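Local coordinates for virulence protein vsdE (Salmonella enterica, PDB 5LQ6) that is a virulence effector and cysteine hydrolase that suppresses host immune responses during Salmonella infection, at residues Ala62-Asn66 against Ser186-Ile192; Ile15-Asn20 against Ile35-Ile41; Val132-Leu137 against Pro179-Phe183. The protein carries 4 engineered substitutions. All coordinates share one frame. Residues are numbered along the deposited sequence.

Overall arrangement
From the N terminus, contact 2 comes first: it closes a short loop leading into helix 29-38, joining helix 12-19 to that helix's junction with strand 39-41, and is finished before the others open. Helix 55-65 then opens contact 1, and the chain runs on to helix 129-143, where contact 3 opens. Contact 3 closes by joining that helix to edge strand 180-184; two residues further on, S186-I192 closes contact 1, so contact 3 nests within it. Contacts 2 and 3 lie on opposite sides of the chain's centre, their centres about 31 Å apart. Contact 1, about 21 and 19 Å from them between centres, joins the helical part to the loop leaving the four-stranded sheet.

Contact 1: Ala62-Asn66 against Ser186-Ile192; sequences ARYVN and SWKTSNI
One backbone carbonyl does most of the polar work: S186 O takes both the N66 side-chain amide, ND2 to O 2.9 Å, and a water at 2.8 Å that also donates to A62 O at 2.8 Å. A second water bridges N66 ND2 (2.9 Å) and W187 O (2.8 Å). N66 reaches across with chi1 t, past the last turn of helix 55-65. The nearest CA pair is A62 and S186, 5.0 Å apart; with S186 at chi1 p, its OG lies 3.5 Å from V65 CG2. The opposing loop follows strand 180-184, and its W187 packs edge-to-face on H165 of a Cys-His-Asp trio, with D185 just upstream, consistent with the catalytic triad of a papain-like (clan CA) fold. Beyond W187, K188 centres an inverse gamma turn and starts a type I turn, N191 N to K188 O 3.0 Å. That reversal returns I192 (chi1 p, chi2 t) to the helix, its CD1 lying 3.9 Å from A62 CB and 3.8 Å from R63 CG.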
loop_
_atom_site.group_PDB
_atom_site.type_symbol
_atom_site.label_atom_id
_atom_site.label_comp_id
_atom_site.label_asym_id
_atom_site.label_seq_id
_atom_site.Cartn_x
_atom_site.Cartn_y
_atom_site.Cartn_z
ATOM N N ALA A 62 -9.308 -4.437 -2.294
ATOM C CA ALA A 62 -9.313 -3.184 -1.533
ATOM C C ALA A 62 -10.452 -3.113 -0.546
ATOM O O ALA A 62 -10.303 -2.623 0.554
ATOM C CB ALA A 62 -9.368 -1.988 -2.458
ATOM N N ARG A 63 -11.626 -3.636 -0.948
ATOM C CA ARG A 63 -12.734 -3.701 -0.000
ATOM C C ARG A 63 -12.438 -4.636 1.158
ATOM O O ARG A 63 -12.821 -4.339 2.274
ATOM C CB ARG A 63 -14.014 -4.144 -0.704
ATOM C CG ARG A 63 -14.608 -3.101 -1.628
ATOM C CD ARG A 63 -15.701 -3.689 -2.482
ATOM N NE ARG A 63 -16.468 -2.640 -3.166
ATOM C CZ ARG A 63 -17.353 -2.876 -4.143
ATOM N NH1 ARG A 63 -17.569 -4.131 -4.604
ATOM N NH2 ARG A 63 -18.020 -1.861 -4.661
ATOM N N TYR A 64 -11.784 -5.756 0.878
ATOM C CA TYR A 64 -11.474 -6.780 1.883
ATOM C C TYR A 64 -10.649 -6.218 3.037
ATOM O O TYR A 64 -10.929 -6.475 4.211
ATOM C CB TYR A 64 -10.787 -7.972 1.279
ATOM C CG TYR A 64 -10.473 -9.027 2.301
ATOM C CD1 TYR A 64 -11.441 -9.957 2.697
ATOM C CD2 TYR A 64 -9.226 -9.106 2.907
ATOM C CE1 TYR A 64 -11.162 -10.895 3.651
ATOM C CE2 TYR A 64 -8.952 -10.058 3.881
ATOM C CZ TYR A 64 -9.921 -10.969 4.232
ATOM O OH TYR A 64 -9.629 -11.942 5.196
ATOM N N VAL A 65 -9.607 -5.444 2.717
ATOM C CA VAL A 65 -8.727 -5.020 3.784
ATOM C C VAL A 65 -9.309 -4.078 4.780
ATOM O O VAL A 65 -8.825 -3.987 5.919
ATOM C CB VAL A 65 -7.370 -4.434 3.269
ATOM C CG1 VAL A 65 -6.581 -5.473 2.506
ATOM C CG2 VAL A 65 -7.568 -3.207 2.417
ATOM N N ASN A 66 -10.332 -3.308 4.382
ATOM C CA ASN A 66 -10.871 -2.273 5.250
ATOM C C ASN A 66 -12.180 -2.748 5.869
ATOM O O ASN A 66 -13.167 -2.689 5.165
ATOM C CB ASN A 66 -11.027 -0.932 4.493
ATOM C CG ASN A 66 -11.194 0.259 5.413
ATOM O OD1 ASN A 66 -11.219 0.114 6.646
ATOM N ND2 ASN A 66 -11.198 1.469 4.841
ATOM N N SER A 186 -7.466 2.123 -0.312
ATOM C CA SER A 186 -8.445 1.353 0.442
ATOM C C SER A 186 -8.957 2.127 1.643
ATOM O O SER A 186 -10.047 1.816 2.169
ATOM C CB SER A 186 -7.900 0.018 0.858
ATOM O OG SER A 186 -6.794 0.162 1.768
ATOM N N TRP A 187 -8.226 3.140 2.072
ATOM C CA TRP A 187 -8.671 4.049 3.151
ATOM C C TRP A 187 -9.769 4.989 2.719
ATOM O O TRP A 187 -10.658 5.382 3.514
ATOM C CB TRP A 187 -7.450 4.812 3.660
ATOM C CG TRP A 187 -7.694 5.852 4.678
ATOM C CD1 TRP A 187 -7.689 5.655 6.019
ATOM C CD2 TRP A 187 -7.980 7.211 4.453
ATOM N NE1 TRP A 187 -7.969 6.841 6.657
ATOM C CE2 TRP A 187 -8.108 7.826 5.721
ATOM C CE3 TRP A 187 -8.074 8.001 3.313
ATOM C CZ2 TRP A 187 -8.384 9.195 5.856
ATOM C CZ3 TRP A 187 -8.346 9.400 3.463
ATOM C CH2 TRP A 187 -8.519 9.943 4.720
ATOM N N LYS A 188 -9.726 5.435 1.468
ATOM C CA LYS A 188 -10.631 6.453 0.941
ATOM C C LYS A 188 -11.861 5.732 0.406
ATOM O O LYS A 188 -11.969 5.479 -0.801
ATOM C CB LYS A 188 -9.924 7.288 -0.154
ATOM C CG LYS A 188 -10.722 8.478 -0.710
ATOM C CD LYS A 188 -10.755 9.707 0.180
ATOM C CE LYS A 188 -11.450 10.833 -0.545
ATOM N NZ LYS A 188 -11.572 12.093 0.251
ATOM N N THR A 189 -12.785 5.393 1.305
ATOM C CA THR A 189 -13.852 4.488 0.950
ATOM C C THR A 189 -14.863 5.128 -0.002
ATOM O O THR A 189 -15.581 4.395 -0.665
ATOM C CB THR A 189 -14.556 3.961 2.175
ATOM O OG1 THR A 189 -14.951 5.094 2.934
ATOM C CG2 THR A 189 -13.651 3.045 2.992
ATOM N N SER A 190 -14.839 6.439 -0.157
ATOM C CA SER A 190 -15.683 7.103 -1.148
ATOM C C SER A 190 -15.202 6.835 -2.574
ATOM O O SER A 190 -15.968 6.980 -3.536
ATOM C CB SER A 190 -15.721 8.592 -0.922
ATOM O OG SER A 190 -14.438 9.220 -0.968
ATOM N N ASN A 191 -13.939 6.452 -2.770
ATOM C CA ASN A 191 -13.381 6.250 -4.105
ATOM C C ASN A 191 -12.076 5.430 -3.997
ATOM O O ASN A 191 -10.996 5.988 -4.029
ATOM C CB ASN A 191 -13.151 7.586 -4.797
ATOM C CG ASN A 191 -12.792 7.515 -6.246
ATOM O OD1 ASN A 191 -13.028 6.509 -6.907
ATOM N ND2 ASN A 191 -12.203 8.552 -6.767
ATOM N N ILE A 192 -12.236 4.142 -3.847
ATOM C CA ILE A 192 -11.096 3.285 -3.541
ATOM C C ILE A 192 -10.222 3.040 -4.788
ATOM O O ILE A 192 -9.044 2.663 -4.620
ATOM C CB ILE A 192 -11.493 1.972 -2.883
ATOM C CG1 ILE A 192 -12.405 1.163 -3.782
ATOM C CG2 ILE A 192 -12.121 2.242 -1.522
ATOM C CD1 ILE A 192 -12.719 -0.230 -3.259
HETATM O O HOH W 1 -11.609 -0.244 1.123
HETATM O O HOH W 2 -11.300 4.198 5.937
#

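Contact 2: Ile15-Asn20 against Ile35-Ile41; sequences IISRIN and IKDALSI. Engineered in segment 35-41: S40 (natural residue Cys).
Build I15-N20 as the end of helix 12-19, with I19 N to I15 O at 2.9 Å, and face it with the last turn of helix 29-38 running directly into strand 39-41. L39 is where helical phi/psi stops (-82/131). Helix 15-19 and strand 39-41 run at 148° to each other, axes 11.3 Å apart at closest, while the nearest CA pair is I19 and K36 at 6.5 Å. I15 (m, t) points across, its CG2 4.0 Å from L39 CD2 and 4.3 Å from I41 CD1. I16 starts sideways, yet its end swings in and CG1 meets I41 CD1 at 3.6 Å. One turn on from I15, I19 is the main plug: with chi1 between wells at -146°, its CD1 lies 3.5 Å from K36 CA and 4.0 Å from both I35 CG2 and L39 CD2. N20 finishes the segment; its ND2 donates to I16 O at 2.9 Å, and its OD1 takes a weak hydrogen bond from K36 NZ at 3.1 Å. The engineered S40 (Cys in nature) pairs its backbone with S95 of strand 94-96. This is a helix laid over a helix-to-strand junction: I15, I19, I35 and L39 form a buried apolar patch with helices 76-89 and 108-116, beside the two-stranded antiparallel sheet 39-41/94-96.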
loop_
_atom_site.group_PDB
_atom_site.type_symbol
_atom_site.label_atom_id
_atom_site.label_comp_id
_atom_site.label_asym_id
_atom_site.label_seq_id
_atom_site.Cartn_x
_atom_site.Cartn_y
_atom_site.Cartn_z
ATOM N N ILE A 15 4.347 -13.523 10.753
ATOM C CA ILE A 15 3.699 -12.294 11.256
ATOM C C ILE A 15 3.267 -12.465 12.710
ATOM O O ILE A 15 3.459 -11.613 13.567
ATOM C CB ILE A 15 2.488 -11.868 10.366
ATOM C CG1 ILE A 15 2.980 -11.622 8.935
ATOM C CG2 ILE A 15 1.750 -10.707 10.962
ATOM C CD1 ILE A 15 1.847 -11.343 7.959
ATOM N N ILE A 16 2.633 -13.601 12.969
ATOM C CA ILE A 16 2.143 -13.900 14.310
ATOM C C ILE A 16 3.289 -13.974 15.309
ATOM O O ILE A 16 3.188 -13.392 16.391
ATOM C CB ILE A 16 1.341 -15.216 14.261
ATOM C CG1 ILE A 16 -0.063 -14.892 13.684
ATOM C CG2 ILE A 16 1.232 -15.828 15.656
ATOM C CD1 ILE A 16 -0.789 -16.124 13.176
ATOM N N SER A 17 4.386 -14.559 14.910
ATOM C CA SER A 17 5.538 -14.651 15.802
ATOM C C SER A 17 6.102 -13.256 16.086
ATOM O O SER A 17 6.400 -12.900 17.216
ATOM C CB SER A 17 6.591 -15.616 15.306
ATOM O OG SER A 17 7.133 -15.301 14.069
ATOM N N ARG A 18 6.232 -12.453 15.036
ATOM C CA ARG A 18 6.801 -11.090 15.237
ATOM C C ARG A 18 5.939 -10.204 16.087
ATOM O O ARG A 18 6.421 -9.519 16.979
ATOM C CB ARG A 18 7.085 -10.458 13.876
ATOM C CG ARG A 18 8.227 -11.091 13.116
ATOM C CD ARG A 18 8.622 -10.337 11.852
ATOM N NE ARG A 18 7.570 -10.424 10.834
ATOM C CZ ARG A 18 7.562 -11.265 9.820
ATOM N NH1 ARG A 18 8.532 -12.144 9.659
ATOM N NH2 ARG A 18 6.549 -11.224 8.927
ATOM N N ILE A 19 4.630 -10.216 15.821
ATOM C CA ILE A 19 3.708 -9.342 16.501
ATOM C C ILE A 19 3.568 -9.666 17.998
ATOM O O ILE A 19 3.291 -8.805 18.830
ATOM C CB ILE A 19 2.364 -9.338 15.713
ATOM C CG1 ILE A 19 1.684 -8.003 15.780
ATOM C CG2 ILE A 19 1.475 -10.534 16.089
ATOM C CD1 ILE A 19 0.450 -7.991 14.903
ATOM N N ASN A 20 3.819 -10.927 18.366
ATOM C CA ASN A 20 3.746 -11.324 19.760
ATOM C C ASN A 20 5.090 -11.376 20.483
ATOM O O ASN A 20 5.168 -11.744 21.650
ATOM C CB ASN A 20 3.107 -12.731 19.838
ATOM C CG ASN A 20 1.638 -12.709 19.553
ATOM O OD1 ASN A 20 0.932 -12.092 20.291
ATOM N ND2 ASN A 20 1.195 -13.318 18.463
ATOM N N ILE A 35 -1.330 -2.256 16.289
ATOM C CA ILE A 35 -1.320 -3.120 15.123
ATOM C C ILE A 35 -1.934 -4.482 15.404
ATOM O O ILE A 35 -2.769 -4.976 14.615
ATOM C CB ILE A 35 0.094 -3.268 14.505
ATOM C CG1 ILE A 35 0.593 -1.902 14.018
ATOM C CG2 ILE A 35 0.086 -4.285 13.374
ATOM C CD1 ILE A 35 2.090 -1.819 13.837
ATOM N N LYS A 36 -1.539 -5.119 16.510
ATOM C CA LYS A 36 -2.046 -6.439 16.886
ATOM C C LYS A 36 -3.555 -6.428 17.072
ATOM O O LYS A 36 -4.228 -7.388 16.693
ATOM C CB LYS A 36 -1.398 -6.882 18.196
ATOM C CG LYS A 36 -1.942 -8.189 18.726
ATOM C CD LYS A 36 -0.973 -8.862 19.697
ATOM C CE LYS A 36 -1.575 -10.152 20.218
ATOM N NZ LYS A 36 -1.804 -11.196 19.163
ATOM N N ASP A 37 -4.054 -5.374 17.679
ATOM C CA ASP A 37 -5.486 -5.232 17.897
ATOM C C ASP A 37 -6.269 -5.128 16.582
ATOM O O ASP A 37 -7.389 -5.655 16.463
ATOM C CB ASP A 37 -5.770 -4.002 18.769
ATOM C CG ASP A 37 -5.337 -4.207 20.244
ATOM O OD1 ASP A 37 -5.230 -5.373 20.709
ATOM O OD2 ASP A 37 -5.064 -3.169 20.900
ATOM N N ALA A 38 -5.687 -4.408 15.621
ATOM C CA ALA A 38 -6.376 -4.143 14.366
ATOM C C ALA A 38 -6.261 -5.285 13.382
ATOM O O ALA A 38 -7.130 -5.478 12.554
ATOM C CB ALA A 38 -5.866 -2.876 13.738
ATOM N N LEU A 39 -5.178 -6.013 13.410
ATOM C CA LEU A 39 -4.884 -6.930 12.311
ATOM C C LEU A 39 -5.612 -8.234 12.441
ATOM O O LEU A 39 -5.642 -8.809 13.537
ATOM C CB LEU A 39 -3.381 -7.165 12.247
ATOM C CG LEU A 39 -2.815 -7.958 11.104
ATOM C CD1 LEU A 39 -3.027 -7.159 9.855
ATOM C CD2 LEU A 39 -1.345 -8.166 11.303
ATOM N N SER A 40 -6.272 -8.677 11.368
ATOM C CA SER A 40 -6.846 -10.010 11.228
ATOM C C SER A 40 -6.128 -10.839 10.165
ATOM O O SER A 40 -5.801 -10.345 9.061
ATOM C CB SER A 40 -8.309 -9.904 10.793
ATOM O OG SER A 40 -9.060 -9.321 11.798
ATOM N N ILE A 41 -5.977 -12.124 10.441
ATOM C CA ILE A 41 -5.388 -13.076 9.549
ATOM C C ILE A 41 -6.416 -14.140 9.275
ATOM O O ILE A 41 -6.877 -14.834 10.203
ATOM C CB ILE A 41 -4.118 -13.690 10.158
ATOM C CG1 ILE A 41 -3.168 -12.568 10.618
ATOM C CG2 ILE A 41 -3.469 -14.662 9.191
ATOM C CD1 ILE A 41 -1.831 -13.048 11.187
#

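Contact 3: Val132-Leu137 against Pro179-Phe183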
loop_
_atom_site.group_PDB
_atom_site.type_symbol
_atom_site.label_atom_id
_atom_site.label_comp_id
_atom_site.label_asym_id
_atom_site.label_seq_id
_atom_site.Cartn_x
_atom_site.Cartn_y
_atom_site.Cartn_z
ATOM N N VAL A 132 5.342 9.478 -10.164
ATOM C CA VAL A 132 5.103 8.154 -9.591
ATOM C C VAL A 132 4.579 7.196 -10.656
ATOM O O VAL A 132 5.097 6.066 -10.788
ATOM C CB VAL A 132 4.135 8.236 -8.425
ATOM C CG1 VAL A 132 3.708 6.832 -7.982
ATOM C CG2 VAL A 132 4.735 8.987 -7.232
ATOM N N GLU A 133 3.575 7.620 -11.412
ATOM C CA GLU A 133 3.032 6.742 -12.465
ATOM C C GLU A 133 4.107 6.346 -13.475
ATOM O O GLU A 133 4.233 5.200 -13.840
ATOM C CB GLU A 133 1.849 7.433 -13.164
ATOM C CG GLU A 133 1.230 6.630 -14.276
ATOM C CD GLU A 133 0.247 7.424 -15.119
ATOM O OE1 GLU A 133 0.585 8.549 -15.542
ATOM O OE2 GLU A 133 -0.876 6.935 -15.332
ATOM N N LYS A 134 4.881 7.316 -13.922
ATOM C CA LYS A 134 5.922 7.050 -14.922
ATOM C C LYS A 134 6.964 6.095 -14.382
ATOM O O LYS A 134 7.399 5.143 -15.075
ATOM C CB LYS A 134 6.602 8.391 -15.301
ATOM C CG LYS A 134 7.734 8.218 -16.300
ATOM C CD LYS A 134 8.406 9.544 -16.594
ATOM C CE LYS A 134 9.858 9.335 -17.020
ATOM N NZ LYS A 134 10.466 10.561 -17.625
ATOM N N GLU A 135 7.379 6.262 -13.132
ATOM C CA GLU A 135 8.391 5.408 -12.538
ATOM C C GLU A 135 7.891 3.972 -12.432
ATOM O O GLU A 135 8.621 3.028 -12.672
ATOM C CB GLU A 135 8.791 5.921 -11.157
ATOM C CG GLU A 135 9.706 5.053 -10.317
ATOM C CD GLU A 135 11.094 4.885 -10.921
ATOM O OE1 GLU A 135 11.475 5.687 -11.820
ATOM O OE2 GLU A 135 11.813 3.942 -10.477
ATOM N N ILE A 136 6.618 3.826 -12.036
ATOM C CA ILE A 136 6.035 2.513 -11.906
ATOM C C ILE A 136 5.946 1.864 -13.287
ATOM O O ILE A 136 6.274 0.656 -13.412
ATOM C CB ILE A 136 4.657 2.597 -11.235
ATOM C CG1 ILE A 136 4.893 2.835 -9.747
ATOM C CG2 ILE A 136 3.885 1.302 -11.479
ATOM C CD1 ILE A 136 3.638 3.174 -8.983
ATOM N N LEU A 137 5.482 2.618 -14.290
ATOM C CA LEU A 137 5.447 2.029 -15.659
ATOM C C LEU A 137 6.806 1.635 -16.140
ATOM O O LEU A 137 6.956 0.623 -16.840
ATOM C CB LEU A 137 4.738 2.931 -16.618
ATOM C CG LEU A 137 3.239 3.075 -16.409
ATOM C CD1 LEU A 137 2.688 4.257 -17.219
ATOM C CD2 LEU A 137 2.497 1.753 -16.649
ATOM N N PRO A 179 -0.386 -1.686 -20.673
ATOM C CA PRO A 179 -0.477 -1.721 -19.192
ATOM C C PRO A 179 -0.709 -0.315 -18.658
ATOM O O PRO A 179 -0.169 0.676 -19.206
ATOM C CB PRO A 179 0.889 -2.255 -18.784
ATOM C CG PRO A 179 1.301 -3.165 -19.943
ATOM C CD PRO A 179 0.783 -2.445 -21.168
ATOM N N TYR A 180 -1.511 -0.214 -17.599
ATOM C CA TYR A 180 -1.763 1.060 -16.986
ATOM C C TYR A 180 -1.659 0.937 -15.489
ATOM O O TYR A 180 -1.848 -0.140 -14.915
ATOM C CB TYR A 180 -3.130 1.645 -17.400
ATOM C CG TYR A 180 -4.321 0.871 -16.967
ATOM C CD1 TYR A 180 -4.921 1.098 -15.728
ATOM C CD2 TYR A 180 -4.918 -0.073 -17.771
ATOM C CE1 TYR A 180 -6.014 0.403 -15.305
ATOM C CE2 TYR A 180 -6.016 -0.793 -17.355
ATOM C CZ TYR A 180 -6.617 -0.537 -16.143
ATOM O OH TYR A 180 -7.739 -1.212 -15.741
ATOM N N VAL A 181 -1.366 2.073 -14.841
ATOM C CA VAL A 181 -1.316 2.103 -13.373
ATOM C C VAL A 181 -2.708 2.382 -12.805
ATOM O O VAL A 181 -3.338 3.358 -13.167
ATOM C CB VAL A 181 -0.364 3.198 -12.880
ATOM C CG1 VAL A 181 -0.306 3.265 -11.363
ATOM C CG2 VAL A 181 1.013 2.944 -13.426
ATOM N N GLN A 182 -3.168 1.460 -11.953
ATOM C CA GLN A 182 -4.336 1.693 -11.153
ATOM C C GLN A 182 -3.927 2.071 -9.735
ATOM O O GLN A 182 -3.421 1.228 -8.998
ATOM C CB GLN A 182 -5.245 0.491 -11.147
ATOM C CG GLN A 182 -6.520 0.659 -10.349
ATOM C CD GLN A 182 -7.422 1.697 -10.947
ATOM O OE1 GLN A 182 -7.895 1.516 -12.105
ATOM N NE2 GLN A 182 -7.589 2.834 -10.279
ATOM N N PHE A 183 -4.166 3.316 -9.371
ATOM C CA PHE A 183 -4.054 3.707 -7.947
ATOM C C PHE A 183 -5.184 3.125 -7.182
ATOM O O PHE A 183 -6.331 3.060 -7.665
ATOM C CB PHE A 183 -3.923 5.210 -7.832
ATOM C CG PHE A 183 -2.626 5.740 -8.393
ATOM C CD1 PHE A 183 -1.453 5.529 -7.735
ATOM C CD2 PHE A 183 -2.574 6.445 -9.599
ATOM C CE1 PHE A 183 -0.225 6.013 -8.211
ATOM C CE2 PHE A 183 -1.360 6.913 -10.067
ATOM C CZ PHE A 183 -0.198 6.701 -9.379
HETATM O O HOH W 3 -1.159 4.458 -16.473
HETATM O O HOH W 4 -3.072 6.191 -13.352
#
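V181 is the bump here, and one face of helix 129-143 supplies the hollow. Its CG2 drops 3.8 Å from E133 CG and, one turn on, 3.8 Å from I136 CG2 and 3.7 Å from L137 CG. Farther along the strand, the F183 ring swings its end toward the helix and presents its edge to V132, CE1 to CG1 4.0 Å. At the other end L137 starts sideways but comes in over the strand's beginning, its CD2 3.8 Å from P179 O. No direct hydrogen bond crosses the interface; two waters donate to E133 OE2, one at 2.7 Å accepting from V181 N (2.9 Å), the other at 3.0 Å donating to V181 O (2.9 Å). Y180 points away, its hydroxyl bonded to E174. I136 reaches past V181 to strands 163-172 and 147-157, and V132 touches strand 209-212. Helix 132-137 and strand 180-183 run at 126°, their axes 8.7 Å apart at closest: a helix on a four-stranded antiparallel sheet, consistent with the sheet half of a papain-like fold.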